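Local atomic coordinates of glutamate racemase (Bacillus anthracis, PDB entry 2DWU), a protein that belongs to the Asp/Glu/hydantoin racemase family, whose members are built from two alpha/beta lobes with the ligand pocket between them. Residues 105-110 against 183-188. Sequence-based numbering, arbitrary orientation.
Sequences RAAIKV and TLILGC. With DGL (D-glutamic acid), chain H.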
# COMPACT_ATOMS: atom_id res chain seq x y z
N ARG B 105 1.06 3.30 -7.82
CA ARG B 105 0.19 2.24 -7.32
C ARG B 105 -0.91 2.81 -6.40
O ARG B 105 -2.09 2.41 -6.48
CB ARG B 105 1.04 1.21 -6.55
CG ARG B 105 0.42 -0.18 -6.53
CD ARG B 105 1.30 -1.13 -5.69
NE ARG B 105 2.72 -1.05 -6.04
CZ ARG B 105 3.28 -1.46 -7.19
NH1 ARG B 105 2.55 -2.02 -8.16
NH2 ARG B 105 4.60 -1.29 -7.37
N ALA B 106 -0.54 3.73 -5.52
CA ALA B 106 -1.49 4.32 -4.62
C ALA B 106 -2.51 5.18 -5.40
O ALA B 106 -3.69 5.27 -5.02
CB ALA B 106 -0.75 5.18 -3.55
N ALA B 107 -2.05 5.82 -6.47
CA ALA B 107 -2.95 6.65 -7.28
C ALA B 107 -4.05 5.77 -7.89
O ALA B 107 -5.22 6.17 -7.93
CB ALA B 107 -2.13 7.35 -8.38
N ILE B 108 -3.68 4.59 -8.35
CA ILE B 108 -4.66 3.66 -8.94
C ILE B 108 -5.66 3.23 -7.86
O ILE B 108 -6.85 3.08 -8.12
CB ILE B 108 -3.93 2.42 -9.55
CG1 ILE B 108 -3.23 2.87 -10.85
CG2 ILE B 108 -4.90 1.28 -9.87
CD1 ILE B 108 -2.39 1.80 -11.50
N LYS B 109 -5.17 3.06 -6.63
CA LYS B 109 -6.06 2.66 -5.54
C LYS B 109 -7.10 3.75 -5.19
O LYS B 109 -8.27 3.44 -4.93
CB LYS B 109 -5.22 2.31 -4.30
CG LYS B 109 -6.07 1.93 -3.09
CD LYS B 109 -5.20 1.73 -1.85
CE LYS B 109 -6.01 1.85 -0.58
NZ LYS B 109 -5.16 2.44 0.51
N VAL B 110 -6.70 5.02 -5.20
CA VAL B 110 -7.62 6.07 -4.79
C VAL B 110 -8.44 6.74 -5.88
O VAL B 110 -9.46 7.36 -5.56
CB VAL B 110 -6.90 7.19 -3.98
CG1 VAL B 110 -6.16 6.59 -2.82
CG2 VAL B 110 -5.96 7.99 -4.85
N THR B 183 -6.99 12.85 -8.59
CA THR B 183 -5.85 12.36 -7.81
C THR B 183 -4.59 13.11 -8.25
O THR B 183 -4.43 13.38 -9.44
CB THR B 183 -5.68 10.84 -8.10
OG1 THR B 183 -6.90 10.15 -7.75
CG2 THR B 183 -4.50 10.25 -7.30
N LEU B 184 -3.70 13.47 -7.32
CA LEU B 184 -2.47 14.16 -7.67
C LEU B 184 -1.32 13.51 -6.91
O LEU B 184 -1.36 13.42 -5.68
CB LEU B 184 -2.52 15.65 -7.26
CG LEU B 184 -1.15 16.34 -7.45
CD1 LEU B 184 -0.94 16.59 -8.92
CD2 LEU B 184 -1.08 17.63 -6.64
N ILE B 185 -0.32 13.05 -7.64
CA ILE B 185 0.86 12.46 -7.01
C ILE B 185 1.91 13.54 -6.78
O ILE B 185 2.29 14.27 -7.71
CB ILE B 185 1.46 11.37 -7.91
CG1 ILE B 185 0.44 10.24 -8.13
CG2 ILE B 185 2.78 10.82 -7.26
CD1 ILE B 185 0.87 9.23 -9.21
N LEU B 186 2.36 13.68 -5.53
CA LEU B 186 3.44 14.63 -5.23
C LEU B 186 4.75 13.91 -5.59
O LEU B 186 5.38 13.25 -4.74
CB LEU B 186 3.43 14.97 -3.74
CG LEU B 186 2.14 15.58 -3.21
CD1 LEU B 186 2.34 15.99 -1.72
CD2 LEU B 186 1.77 16.82 -4.04
N GLY B 187 5.15 14.05 -6.86
CA GLY B 187 6.32 13.38 -7.39
C GLY B 187 7.67 14.03 -7.14
O GLY B 187 8.53 14.03 -8.02
N CYS B 188 7.86 14.51 -5.92
CA CYS B 188 9.10 15.17 -5.53
C CYS B 188 9.18 15.08 -4.00
O CYS B 188 8.17 15.23 -3.31
CB CYS B 188 9.07 16.63 -5.96
SG CYS B 188 10.54 17.59 -5.44
N DGL H . 14.90 15.20 -4.30
CA DGL H . 14.48 15.77 -5.63
C DGL H . 13.30 15.03 -6.15
O DGL H . 12.96 15.09 -7.33
CB DGL H . 14.13 17.27 -5.47
CG DGL H . 15.46 18.06 -5.40
CD DGL H . 16.32 17.97 -6.59
OE1 DGL H . 16.06 18.52 -7.67
OE2 DGL H . 17.42 17.26 -6.46
OXT DGL H . 12.64 14.29 -5.31
O HOH W 1 -9.43 10.12 -5.67
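Ala107 and Val110, one turn apart on helix 100-110, rest on Thr183 and Ile185, two residues apart on strand 183-187. Helix and strand run nearly antiparallel (162°), their axes 8.8 Å apart.

The apolar contacts are between methyl or methylene groups. Ala107 points its single methyl at the strand; being so short, it leaves room for Ile185 to reach in, and Ile185 CD1 comes within 3.6 Å of Ala107 CB. Thr183 presents two different branches. With OG1 at chi1 -59°, beside the backbone N, CG2 stands anti to that N and turns its methyl to the helix, 3.6 Å from Val110 CG2 and 3.9 Å from Ala107 CB.

The polar link is indirect. A water lies 2.8 Å from Val110 O and, over a longer 3.3 Å, from Thr183 OG1, and so links the last helical residue to the start of the strand. Threonine suits this place because it offers a methyl to the helix and a hydroxyl to the water.

Beyond the strand, Cys188 sets SG 3.6 Å from CB of the bound D-glutamic acid.

Strand 183-187 is an inner strand of the parallel four-stranded sheet, between 115-120 and 207-210. Ile209 of the latter also touches Ala107, Val110 and Thr183, while Tyr130 of helix 129-137 packs on Ile185. Another face of helix 100-110 meets the second subunit, where Lys109 forms a salt bridge with Glu214 of that subunit.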